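Local coordinates for protein enoyl-CoA hydratase (Mycobacterium smegmatis, PDB 3PE8) that probably catalyses the reversible hydration of 2-enoyl-CoA thioesters to 3-hydroxyacyl-CoA, as a member of the crotonase-like enoyl-CoA hydratase/isomerase family, at residues D90-P94 and V202-D207. Numbering follows the deposited sequence.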
ATOM      1  N   ASP A  90      -2.988   8.902  20.566  1.00 19.34           N
ATOM      2  CA  ASP A  90      -2.766   9.852  19.494  0.70 19.14           C
ATOM      3  C   ASP A  90      -2.432  11.205  20.117  1.00 18.39           C
ATOM      4  O   ASP A  90      -3.151  11.697  20.990  1.00 19.20           O
ATOM      5  CB  ASP A  90      -4.001   9.986  18.601  0.70 21.17           C
ATOM      6  CG  ASP A  90      -3.763  10.903  17.404  0.70 23.84           C
ATOM      7  OD1 ASP A  90      -2.656  10.891  16.835  0.70 28.72           O
ATOM      8  OD2 ASP A  90      -4.717  11.611  17.008  0.70 31.59           O
ATOM      9  N   MET A  91      -1.339  11.797  19.672  1.00 16.88           N
ATOM     10  CA  MET A  91      -0.843  13.051  20.233  1.00 15.72           C
ATOM     11  C   MET A  91      -0.409  13.937  19.075  1.00 15.33           C
ATOM     12  O   MET A  91       0.107  13.445  18.070  1.00 15.94           O
ATOM     13  CB  MET A  91       0.341  12.777  21.158  1.00 15.28           C
ATOM     14  CG  MET A  91      -0.052  12.034  22.432  1.00 17.63           C
ATOM     15  SD  MET A  91       1.393  11.794  23.456  1.00 16.88           S
ATOM     16  CE  MET A  91       1.646  13.471  24.082  1.00 15.66           C
ATOM     17  N   THR A  92      -0.588  15.245  19.231  1.00 14.58           N
ATOM     18  CA  THR A  92      -0.049  16.211  18.280  1.00 13.59           C
ATOM     19  C   THR A  92       1.064  17.027  18.894  1.00 13.20           C
ATOM     20  O   THR A  92       1.715  17.788  18.179  1.00 14.26           O
ATOM     21  CB  THR A  92      -1.104  17.150  17.758  1.00 15.00           C
ATOM     22  OG1 THR A  92      -1.605  17.975  18.823  1.00 15.40           O
ATOM     23  CG2 THR A  92      -2.245  16.355  17.082  1.00 15.31           C
ATOM     24  N   LYS A  93       1.285  16.890  20.204  1.00 12.50           N
ATOM     25  CA  LYS A  93       2.408  17.563  20.882  1.00 12.01           C
ATOM     26  C   LYS A  93       3.644  16.646  20.851  1.00 11.61           C
ATOM     27  O   LYS A  93       3.539  15.460  21.120  1.00 12.08           O
ATOM     28  CB  LYS A  93       2.016  17.893  22.324  1.00 12.17           C
ATOM     29  CG  LYS A  93       0.825  18.856  22.409  1.00 13.65           C
ATOM     30  CD  LYS A  93       0.466  19.226  23.805  1.00 15.92           C
ATOM     31  CE  LYS A  93      -0.792  20.057  23.829  1.00 13.64           C
ATOM     32  NZ  LYS A  93      -1.244  20.291  25.227  1.00 15.14           N
ATOM     33  N   PRO A  94       4.824  17.204  20.583  1.00 11.15           N
ATOM     34  CA  PRO A  94       5.987  16.374  20.474  1.00 11.34           C
ATOM     35  C   PRO A  94       6.407  15.690  21.769  1.00 10.61           C
ATOM     36  O   PRO A  94       6.336  16.288  22.830  1.00 10.55           O
ATOM     37  CB  PRO A  94       7.091  17.350  20.076  1.00 11.76           C
ATOM     38  CG  PRO A  94       6.435  18.540  19.586  1.00 14.60           C
ATOM     39  CD  PRO A  94       5.085  18.589  20.171  1.00 11.83           C
ATOM     40  N   VAL A 202       3.455  23.672  14.662  1.00 12.99           N
ATOM     41  CA  VAL A 202       4.164  22.493  15.225  1.00 12.43           C
ATOM     42  C   VAL A 202       3.182  21.296  15.287  1.00 12.07           C
ATOM     43  O   VAL A 202       3.465  20.179  14.827  1.00 12.81           O
ATOM     44  CB  VAL A 202       4.777  22.817  16.599  1.00 12.55           C
ATOM     45  CG1 VAL A 202       5.102  21.539  17.427  1.00 13.51           C
ATOM     46  CG2 VAL A 202       6.003  23.755  16.449  1.00 13.77           C
ATOM     47  N   ARG A 203       2.009  21.540  15.867  1.00 11.99           N
ATOM     48  CA  ARG A 203       1.034  20.479  16.051  1.00 10.92           C
ATOM     49  C   ARG A 203       0.447  20.003  14.734  1.00 11.39           C
ATOM     50  O   ARG A 203       0.254  18.806  14.556  1.00 12.71           O
ATOM     51  CB  ARG A 203      -0.063  20.915  17.027  1.00 11.75           C
ATOM     52  CG  ARG A 203       0.491  21.135  18.439  1.00 12.94           C
ATOM     53  CD  ARG A 203      -0.568  21.720  19.389  1.00 15.08           C
ATOM     54  NE  ARG A 203       0.079  22.321  20.574  1.00 16.33           N
ATOM     55  CZ  ARG A 203      -0.578  22.908  21.567  1.00 20.18           C
ATOM     56  NH1 ARG A 203      -1.904  22.991  21.525  1.00 22.74           N
ATOM     57  NH2 ARG A 203       0.078  23.429  22.601  1.00 22.41           N
ATOM     58  N   ALA A 204       0.153  20.923  13.819  1.00 11.89           N
ATOM     59  CA  ALA A 204      -0.369  20.545  12.510  1.00 11.91           C
ATOM     60  C   ALA A 204       0.665  19.715  11.722  1.00 12.14           C
ATOM     61  O   ALA A 204       0.336  18.680  11.117  1.00 12.35           O
ATOM     62  CB  ALA A 204      -0.821  21.809  11.720  1.00 12.80           C
ATOM     63  N   LEU A 205       1.921  20.127  11.776  1.00 11.42           N
ATOM     64  CA  LEU A 205       2.960  19.413  11.053  1.00 12.27           C
ATOM     65  C   LEU A 205       3.208  18.051  11.699  1.00 11.26           C
ATOM     66  O   LEU A 205       3.304  17.039  11.001  1.00 10.63           O
ATOM     67  CB  LEU A 205       4.241  20.226  10.931  1.00 13.78           C
ATOM     68  CG  LEU A 205       5.320  19.549  10.083  1.00 16.99           C
ATOM     69  CD1 LEU A 205       4.873  18.920   8.726  1.00 18.20           C
ATOM     70  CD2 LEU A 205       6.469  20.531   9.855  1.00 19.31           C
ATOM     71  N   LEU A 206       3.272  17.986  13.029  1.00 10.59           N
ATOM     72  CA  LEU A 206       3.477  16.674  13.690  1.00  9.88           C
ATOM     73  C   LEU A 206       2.280  15.713  13.487  1.00 10.88           C
ATOM     74  O   LEU A 206       2.455  14.528  13.261  1.00 10.98           O
ATOM     75  CB  LEU A 206       3.842  16.823  15.171  1.00  9.69           C
ATOM     76  CG  LEU A 206       4.202  15.514  15.853  1.00 10.07           C
ATOM     77  CD1 LEU A 206       5.402  14.814  15.145  1.00 11.20           C
ATOM     78  CD2 LEU A 206       4.522  15.744  17.324  1.00 11.19           C
ATOM     79  N   ASP A 207       1.057  16.251  13.538  1.00 11.68           N
ATOM     80  CA  ASP A 207      -0.115  15.446  13.227  1.00 12.63           C
ATOM     81  C   ASP A 207       0.014  14.856  11.838  1.00 12.25           C
ATOM     82  O   ASP A 207      -0.270  13.676  11.624  1.00 12.82           O
ATOM     83  CB  ASP A 207      -1.365  16.298  13.363  1.00 13.43           C
ATOM     84  CG  ASP A 207      -2.661  15.495  13.503  1.00 17.63           C
ATOM     85  OD1 ASP A 207      -2.669  14.319  13.933  1.00 18.64           O
ATOM     86  OD2 ASP A 207      -3.709  16.129  13.197  1.00 23.31           O
TER
HETATM   87  O   HOH W   1      -1.201  12.591  15.619  1.00 14.65           O
HETATM   88  O   HOH W   2      -4.790  13.706  15.471  1.00 34.76           O
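In this crotonase-like fold the loop leading into the central parallel strand 95-99 packs against the N-terminal part of the long helix 199-234. No direct hydrogen bond joins the two segments. At the start, Asp90 faces Asp207, two like charges with their OD1 atoms 4.5 Å apart, and water mediates between them: water 2 donates to Asp90 OD2 (2.6 Å) and Asp207 OD1 (2.7 Å), while water 1 lies 2.5 Å from Asp90 OD1 and 2.8 Å from Asp207 OD1. Met91 turns its side chain away, onto Leu45 and Gln49 of helix 35-50. Thr92 is the residue most covered by the helix, with Thr92 CG2 3.7 Å from Asp207 CG; its backbone N is held by Gln49, and its carbonyl, buried without a conventional donor, accepts a CA-H...O contact (Arg203 CA to Thr92 O, 3.5 Å). The aliphatic stem of Lys93 then runs beside Arg203, with Lys93 CE over one guanidinium face, 3.6 Å from Arg203 CZ. Lys93 NZ lies 4.3 Å from Arg203 NH2; the ammonium hydrogen-bonds to the carbonyls of Ala48, Gln49 and Val54, while the guanidinium forms a salt bridge with Asp55. Pro94 closes the apolar end, where Leu158 of the second subunit packs on both Pro94 and Val202: Pro94 CG lies 3.9 Å from Val202 CG1, and Pro94 CA 3.5 Å from Leu206 CD2.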